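Local coordinates for protein oxalate biosynthetic component 1 (Burkholderia thailandensis, PDB 5IKY) that probably produces oxalate in quorum sensing-dependent oxalogenesis, as a bifunctional enzyme that joins serine hydrolase and lyase activities, at residues P434-L439 with L467-I472; P713-T718 with G1003-H1008. All blocks are in the same frame, centred on the assembly; numbering follows the deposited sequence.

In the fold
Both contacts are buried, but they belong to different parts of the chain and share no helix or strand: their centres are 36 Å apart and their nearest atoms about 18 Å. Contact 1 lies at a closed ring of parallel strands, where helix 418-442 meets the turn leading into strand 471-474. Its direct touches are all apolar, methyl against methyl, between fully buried residues. Contact 2, less completely enclosed because T1005 is partly exposed, joins the start of helix 715-734 in the cap domain to a loop of the alpha/beta hydrolase-like C-terminal part. A ring, a hydroxyl and a methyl meet there. Both contacts have polar bonds at their margins, more of them around contact 2.

Contact 1: P434-L439 with L467-I472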
ATOM      1  N   PRO A 434     -27.295   8.801 -23.838  1.00 61.54           N
ATOM      2  CA  PRO A 434     -27.985  10.088 -23.667  1.00 62.02           C
ATOM      3  C   PRO A 434     -27.805  10.667 -22.267  1.00 64.41           C
ATOM      4  O   PRO A 434     -27.671  11.883 -22.123  1.00 64.05           O
ATOM      5  CB  PRO A 434     -29.455   9.740 -23.920  1.00 56.17           C
ATOM      6  CG  PRO A 434     -29.411   8.517 -24.763  1.00 52.51           C
ATOM      7  CD  PRO A 434     -28.234   7.743 -24.255  1.00 59.99           C
ATOM      8  N   THR A 435     -27.800   9.805 -21.255  1.00 61.30           N
ATOM      9  CA  THR A 435     -27.599  10.245 -19.879  1.00 54.98           C
ATOM     10  C   THR A 435     -26.191  10.806 -19.678  1.00 63.52           C
ATOM     11  O   THR A 435     -26.020  11.876 -19.090  1.00 61.37           O
ATOM     12  CB  THR A 435     -27.844   9.099 -18.881  1.00 51.43           C
ATOM     13  OG1 THR A 435     -29.235   8.755 -18.885  1.00 67.52           O
ATOM     14  CG2 THR A 435     -27.428   9.512 -17.470  1.00 45.47           C
ATOM     15  N   VAL A 436     -25.190  10.083 -20.173  1.00 46.40           N
ATOM     16  CA  VAL A 436     -23.807  10.534 -20.085  1.00 54.09           C
ATOM     17  C   VAL A 436     -23.630  11.886 -20.768  1.00 57.33           C
ATOM     18  O   VAL A 436     -23.111  12.830 -20.173  1.00 59.51           O
ATOM     19  CB  VAL A 436     -22.835   9.523 -20.718  1.00 58.07           C
ATOM     20  CG1 VAL A 436     -21.420  10.078 -20.712  1.00 45.43           C
ATOM     21  CG2 VAL A 436     -22.898   8.190 -19.987  1.00 59.40           C
ATOM     22  N   GLU A 437     -24.078  11.977 -22.017  1.00 56.55           N
ATOM     23  CA  GLU A 437     -23.961  13.212 -22.784  1.00 65.20           C
ATOM     24  C   GLU A 437     -24.697  14.371 -22.119  1.00 54.51           C
ATOM     25  O   GLU A 437     -24.222  15.505 -22.131  1.00 48.95           O
ATOM     26  CB  GLU A 437     -24.485  13.004 -24.204  1.00 58.22           C
ATOM     27  CG  GLU A 437     -23.601  12.107 -25.058  1.00 73.33           C
ATOM     28  CD  GLU A 437     -24.163  11.890 -26.450  1.00 94.36           C
ATOM     29  OE1 GLU A 437     -25.372  12.135 -26.649  1.00 98.82           O
ATOM     30  OE2 GLU A 437     -23.393  11.480 -27.344  1.00108.42           O
ATOM     31  N   LYS A 438     -25.851  14.082 -21.528  1.00 53.81           N
ATOM     32  CA  LYS A 438     -26.634  15.106 -20.849  1.00 53.46           C
ATOM     33  C   LYS A 438     -25.869  15.691 -19.663  1.00 58.65           C
ATOM     34  O   LYS A 438     -25.888  16.902 -19.438  1.00 58.87           O
ATOM     35  CB  LYS A 438     -27.974  14.532 -20.387  1.00 50.17           C
ATOM     36  CG  LYS A 438     -28.994  15.579 -19.972  1.00 63.63           C
ATOM     37  CD  LYS A 438     -30.304  14.927 -19.556  1.00 77.99           C
ATOM     38  CE  LYS A 438     -31.503  15.722 -20.037  1.00 79.34           C
ATOM     39  NZ  LYS A 438     -32.767  15.195 -19.452  1.00 90.01           N
ATOM     40  N   LEU A 439     -25.188  14.827 -18.916  1.00 53.45           N
ATOM     41  CA  LEU A 439     -24.421  15.257 -17.749  1.00 52.26           C
ATOM     42  C   LEU A 439     -23.192  16.083 -18.139  1.00 44.22           C
ATOM     43  O   LEU A 439     -22.885  17.083 -17.495  1.00 67.59           O
ATOM     44  CB  LEU A 439     -23.996  14.044 -16.918  1.00 46.08           C
ATOM     45  CG  LEU A 439     -25.118  13.306 -16.183  1.00 54.68           C
ATOM     46  CD1 LEU A 439     -24.598  12.026 -15.551  1.00 47.03           C
ATOM     47  CD2 LEU A 439     -25.750  14.204 -15.132  1.00 49.77           C
ATOM     48  N   LEU A 467     -18.327   4.607 -23.589  1.00 64.93           N
ATOM     49  CA  LEU A 467     -18.898   5.865 -23.132  1.00 55.82           C
ATOM     50  C   LEU A 467     -17.810   6.852 -22.724  1.00 57.52           C
ATOM     51  O   LEU A 467     -18.105   7.982 -22.335  1.00 58.82           O
ATOM     52  CB  LEU A 467     -19.854   5.617 -21.964  1.00 58.20           C
ATOM     53  CG  LEU A 467     -21.054   4.720 -22.269  1.00 55.93           C
ATOM     54  CD1 LEU A 467     -21.854   4.453 -21.007  1.00 53.80           C
ATOM     55  CD2 LEU A 467     -21.933   5.357 -23.336  1.00 48.36           C
ATOM     56  N   ASP A 468     -16.557   6.412 -22.822  1.00 58.35           N
ATOM     57  CA  ASP A 468     -15.405   7.237 -22.464  1.00 55.51           C
ATOM     58  C   ASP A 468     -15.536   7.757 -21.034  1.00 49.27           C
ATOM     59  O   ASP A 468     -15.345   8.945 -20.770  1.00 61.21           O
ATOM     60  CB  ASP A 468     -15.251   8.402 -23.451  1.00 56.72           C
ATOM     61  CG  ASP A 468     -13.897   9.080 -23.352  1.00 84.15           C
ATOM     62  OD1 ASP A 468     -12.884   8.370 -23.171  1.00 94.70           O
ATOM     63  OD2 ASP A 468     -13.847  10.325 -23.458  1.00 83.17           O
ATOM     64  N   LEU A 469     -15.873   6.860 -20.114  1.00 58.76           N
ATOM     65  CA  LEU A 469     -16.080   7.246 -18.724  1.00 43.11           C
ATOM     66  C   LEU A 469     -14.759   7.405 -17.983  1.00 43.91           C
ATOM     67  O   LEU A 469     -13.700   7.022 -18.484  1.00 42.93           O
ATOM     68  CB  LEU A 469     -16.964   6.226 -18.012  1.00 44.48           C
ATOM     69  CG  LEU A 469     -18.349   6.027 -18.631  1.00 57.12           C
ATOM     70  CD1 LEU A 469     -19.188   5.098 -17.769  1.00 44.42           C
ATOM     71  CD2 LEU A 469     -19.055   7.360 -18.840  1.00 43.69           C
ATOM     72  N   ASP A 470     -14.827   7.973 -16.785  1.00 44.44           N
ATOM     73  CA  ASP A 470     -13.628   8.298 -16.028  1.00 41.21           C
ATOM     74  C   ASP A 470     -13.281   7.226 -15.003  1.00 49.54           C
ATOM     75  O   ASP A 470     -12.110   7.019 -14.681  1.00 50.34           O
ATOM     76  CB  ASP A 470     -13.802   9.649 -15.333  1.00 49.83           C
ATOM     77  CG  ASP A 470     -14.269  10.734 -16.284  1.00 64.42           C
ATOM     78  OD1 ASP A 470     -13.431  11.251 -17.052  1.00 69.45           O
ATOM     79  OD2 ASP A 470     -15.474  11.065 -16.269  1.00 62.64           O
ATOM     80  N   GLY A 471     -14.302   6.540 -14.498  1.00 45.65           N
ATOM     81  CA  GLY A 471     -14.102   5.566 -13.444  1.00 45.45           C
ATOM     82  C   GLY A 471     -14.970   4.329 -13.558  1.00 49.61           C
ATOM     83  O   GLY A 471     -16.028   4.345 -14.183  1.00 46.85           O
ATOM     84  N   ILE A 472     -14.502   3.244 -12.950  1.00 52.82           N
ATOM     85  CA  ILE A 472     -15.249   1.995 -12.905  1.00 43.06           C
ATOM     86  C   ILE A 472     -15.346   1.519 -11.461  1.00 48.64           C
ATOM     87  O   ILE A 472     -14.354   1.537 -10.730  1.00 48.34           O
ATOM     88  CB  ILE A 472     -14.587   0.901 -13.765  1.00 45.91           C
ATOM     89  CG1 ILE A 472     -14.461   1.360 -15.219  1.00 50.07           C
ATOM     90  CG2 ILE A 472     -15.377  -0.385 -13.693  1.00 48.03           C
ATOM     91  CD1 ILE A 472     -13.764   0.357 -16.115  1.00 46.23           C
TER
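V436 meets L467 and L469 through its two methyl groups, and tracing it outward from the helix defines the whole contact. The closest backbone approach is 7.4 Å, from V436 CA to L467 CA. CB points toward the 467-472 segment but itself touches nothing of it; the methyls bridge the gap. At CB the side chain forks. CG1, anti to the backbone N (chi1 175°), reaches L469 CD2 at 4.1 Å. The other branch, CG2, lies beside the backbone N and has two neighbours: L467 CD1 at 4.0 Å and, equally within van der Waals range, L469 CD2 at 4.1 Å. One leucine methyl is therefore shared by both valine branches, while the L467 side chain touches CG2 through CD1.

The two leucines have the same side-chain shape but start from differently directed CB atoms: L467 aims its CB at the helix, whereas L469 starts off to one side and only its end comes nearer. The backbone turn at D468 separates them, with positive phi (55°) in a Schellman motif that ends helix 460-466 and leads toward strand 471-474.

That strand belongs to a closed parallel ring consistent with a TIM barrel, and V436 sits on helix 418-442 outside it. I448 and L379, from two other barrel strands, extend the apolar layer around V436.

With no hydrogen bond crossing between the segments and 116 Å² buried in total, the chemistry of the V436 contact implies a non-directional joint. Just outside it, D470 OD2 adds a polar tie between the same helix and turn, a salt bridge to NH2 of R440, one turn further along helix 418-442, while a hydrogen bond from I448 N ties D470 to strand 446-451.

Contact 2: P713-T718 with G1003-H1008; sequences PRYSAT and GTTSRH
The ring of Y715 is approached obliquely by T1004 O and T1005 CG2. Ring atom CD2 is in van der Waals contact with T1005 CG2 at 4.2 Å; CE2 stands more distant from T1004 O, at 4.4 Å, with no bond between them. The other flat group, the R714 guanidinium, has A717 CB over the centre of one face, 3.6 Å above its plane, a packing internal to the 713-718 segment.

T1005 CG2 is the methyl that joins the two segments, since it also stands 4.0 Å from S716 OG. Its chi1 of 61° turns CG2 anti to the carbonyl carbon and puts OG1 between the backbone N and the carbonyl carbon, where the hydroxyl bonds to D979 OD2. Y715 runs past T1005 in the opposite direction, with CG anti to its own backbone N (chi1 176°), and its OH donates to A1002 O, just ahead of the loop segment.

Further polar links flank the touch. N860 ND2 bonds to G1003 O and, weakly, to S716 OG, bridging the two segments from outside. Q711 and R710, which precede the helix, reach T1005 O and S1006 O.

The first turn of helix 715-734, in the cap domain, is thereby set against the loop after helix 998-1002 in the hydrolase-like C-terminal part. No hydrogen bond joins the two segments themselves across their 115 Å² of buried surface, which implies that directionality comes from Y715 OH to A1002 O, and from N860, Q711 and R710 outside the segments, with the threonine methyl filling the join between them.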
ATOM      1  N   PRO A 713       8.761  19.267 -10.754  1.00 56.79           N
ATOM      2  CA  PRO A 713       9.905  19.924 -11.401  1.00 53.78           C
ATOM      3  C   PRO A 713      10.840  20.592 -10.397  1.00 60.56           C
ATOM      4  O   PRO A 713      12.059  20.540 -10.563  1.00 67.08           O
ATOM      5  CB  PRO A 713       9.246  20.975 -12.303  1.00 47.11           C
ATOM      6  CG  PRO A 713       7.864  20.467 -12.537  1.00 44.95           C
ATOM      7  CD  PRO A 713       7.474  19.772 -11.266  1.00 54.17           C
ATOM      8  N   ARG A 714      10.268  21.203  -9.365  1.00 48.06           N
ATOM      9  CA  ARG A 714      11.048  21.940  -8.373  1.00 56.31           C
ATOM     10  C   ARG A 714      11.373  21.125  -7.127  1.00 61.01           C
ATOM     11  O   ARG A 714      11.808  21.684  -6.120  1.00 60.28           O
ATOM     12  CB  ARG A 714      10.301  23.211  -7.956  1.00 49.28           C
ATOM     13  CG  ARG A 714      10.367  24.338  -8.969  1.00 45.88           C
ATOM     14  CD  ARG A 714      11.748  24.965  -8.988  1.00 46.96           C
ATOM     15  NE  ARG A 714      12.086  25.581  -7.709  1.00 60.91           N
ATOM     16  CZ  ARG A 714      13.231  26.210  -7.471  1.00 62.00           C
ATOM     17  NH1 ARG A 714      14.144  26.303  -8.426  1.00 64.41           N
ATOM     18  NH2 ARG A 714      13.465  26.745  -6.281  1.00 61.59           N
ATOM     19  N   TYR A 715      11.168  19.812  -7.191  1.00 56.43           N
ATOM     20  CA  TYR A 715      11.304  18.971  -6.003  1.00 55.49           C
ATOM     21  C   TYR A 715      12.712  18.985  -5.413  1.00 51.44           C
ATOM     22  O   TYR A 715      12.888  19.271  -4.228  1.00 50.92           O
ATOM     23  CB  TYR A 715      10.904  17.527  -6.309  1.00 50.49           C
ATOM     24  CG  TYR A 715      11.114  16.606  -5.130  1.00 45.42           C
ATOM     25  CD1 TYR A 715      10.242  16.622  -4.049  1.00 43.97           C
ATOM     26  CD2 TYR A 715      12.198  15.735  -5.085  1.00 45.56           C
ATOM     27  CE1 TYR A 715      10.433  15.787  -2.961  1.00 47.23           C
ATOM     28  CE2 TYR A 715      12.400  14.898  -4.001  1.00 45.58           C
ATOM     29  CZ  TYR A 715      11.513  14.927  -2.943  1.00 51.60           C
ATOM     30  OH  TYR A 715      11.708  14.099  -1.861  1.00 49.55           O
ATOM     31  N   SER A 716      13.708  18.666  -6.233  1.00 52.62           N
ATOM     32  CA  SER A 716      15.085  18.581  -5.753  1.00 54.08           C
ATOM     33  C   SER A 716      15.607  19.933  -5.280  1.00 54.96           C
ATOM     34  O   SER A 716      16.270  20.020  -4.247  1.00 65.99           O
ATOM     35  CB  SER A 716      16.001  18.023  -6.842  1.00 52.83           C
ATOM     36  OG  SER A 716      15.711  16.659  -7.097  1.00 57.63           O
ATOM     37  N   ALA A 717      15.304  20.983  -6.039  1.00 59.72           N
ATOM     38  CA  ALA A 717      15.712  22.336  -5.673  1.00 60.03           C
ATOM     39  C   ALA A 717      15.105  22.743  -4.335  1.00 63.42           C
ATOM     40  O   ALA A 717      15.778  23.341  -3.495  1.00 55.82           O
ATOM     41  CB  ALA A 717      15.317  23.325  -6.757  1.00 48.90           C
ATOM     42  N   THR A 718      13.832  22.411  -4.142  1.00 53.01           N
ATOM     43  CA  THR A 718      13.144  22.713  -2.893  1.00 46.54           C
ATOM     44  C   THR A 718      13.810  22.000  -1.721  1.00 62.65           C
ATOM     45  O   THR A 718      14.036  22.596  -0.668  1.00 47.15           O
ATOM     46  CB  THR A 718      11.659  22.309  -2.950  1.00 45.36           C
ATOM     47  OG1 THR A 718      11.054  22.860  -4.126  1.00 50.80           O
ATOM     48  CG2 THR A 718      10.922  22.816  -1.722  1.00 50.06           C
ATOM     49  N   GLY A1003      15.390  11.056  -1.843  1.00 60.77           N
ATOM     50  CA  GLY A1003      16.537  11.681  -2.475  1.00 55.49           C
ATOM     51  C   GLY A1003      16.602  11.464  -3.975  1.00 62.08           C
ATOM     52  O   GLY A1003      17.508  11.969  -4.638  1.00 62.98           O
ATOM     53  N   THR A1004      15.643  10.716  -4.514  1.00 54.11           N
ATOM     54  CA  THR A1004      15.645  10.389  -5.937  1.00 50.11           C
ATOM     55  C   THR A1004      14.334  10.768  -6.614  1.00 58.16           C
ATOM     56  O   THR A1004      13.355  11.104  -5.948  1.00 54.33           O
ATOM     57  CB  THR A1004      15.906   8.893  -6.169  1.00 59.42           C
ATOM     58  OG1 THR A1004      15.014   8.119  -5.355  1.00 60.42           O
ATOM     59  CG2 THR A1004      17.341   8.545  -5.810  1.00 57.45           C
ATOM     60  N   THR A1005      14.322  10.715  -7.943  1.00 55.04           N
ATOM     61  CA  THR A1005      13.137  11.086  -8.711  1.00 60.17           C
ATOM     62  C   THR A1005      12.785  10.040  -9.763  1.00 59.56           C
ATOM     63  O   THR A1005      11.828  10.209 -10.517  1.00 71.10           O
ATOM     64  CB  THR A1005      13.318  12.450  -9.414  1.00 57.07           C
ATOM     65  OG1 THR A1005      14.420  12.378 -10.328  1.00 59.60           O
ATOM     66  CG2 THR A1005      13.574  13.554  -8.397  1.00 49.55           C
ATOM     67  N   SER A1006      13.560   8.961  -9.812  1.00 77.83           N
ATOM     68  CA  SER A1006      13.311   7.884 -10.764  1.00 75.77           C
ATOM     69  C   SER A1006      12.031   7.135 -10.410  1.00 75.13           C
ATOM     70  O   SER A1006      11.794   6.822  -9.244  1.00 66.70           O
ATOM     71  CB  SER A1006      14.496   6.916 -10.805  1.00 76.51           C
ATOM     72  OG  SER A1006      14.287   5.882 -11.752  1.00 76.27           O
ATOM     73  N   ARG A1007      11.212   6.849 -11.419  1.00 78.49           N
ATOM     74  CA  ARG A1007       9.951   6.144 -11.202  1.00 79.38           C
ATOM     75  C   ARG A1007      10.151   4.639 -11.028  1.00 81.32           C
ATOM     76  O   ARG A1007       9.250   3.934 -10.570  1.00 79.18           O
ATOM     77  CB  ARG A1007       8.987   6.404 -12.363  1.00 77.65           C
ATOM     78  CG  ARG A1007       8.569   7.855 -12.522  1.00 82.65           C
ATOM     79  CD  ARG A1007       7.557   8.006 -13.648  1.00 87.01           C
ATOM     80  NE  ARG A1007       7.156   9.396 -13.850  1.00 95.48           N
ATOM     81  CZ  ARG A1007       6.082   9.951 -13.300  1.00106.27           C
ATOM     82  NH1 ARG A1007       5.292   9.233 -12.510  1.00 98.34           N
ATOM     83  NH2 ARG A1007       5.794  11.223 -13.540  1.00113.24           N
ATOM     84  N   HIS A1008      11.334   4.153 -11.394  1.00 72.32           N
ATOM     85  CA  HIS A1008      11.642   2.728 -11.315  1.00 69.03           C
ATOM     86  C   HIS A1008      11.658   2.206  -9.879  1.00 65.69           C
ATOM     87  O   HIS A1008      11.441   1.017  -9.642  1.00 89.34           O
ATOM     88  CB  HIS A1008      12.990   2.438 -11.984  1.00 66.54           C
ATOM     89  CG  HIS A1008      12.972   2.589 -13.473  1.00 85.44           C
ATOM     90  ND1 HIS A1008      12.200   1.793 -14.292  1.00 97.66           N
ATOM     91  CD2 HIS A1008      13.636   3.440 -14.292  1.00103.28           C
ATOM     92  CE1 HIS A1008      12.386   2.150 -15.551  1.00103.80           C
ATOM     93  NE2 HIS A1008      13.253   3.146 -15.578  1.00110.58           N
TER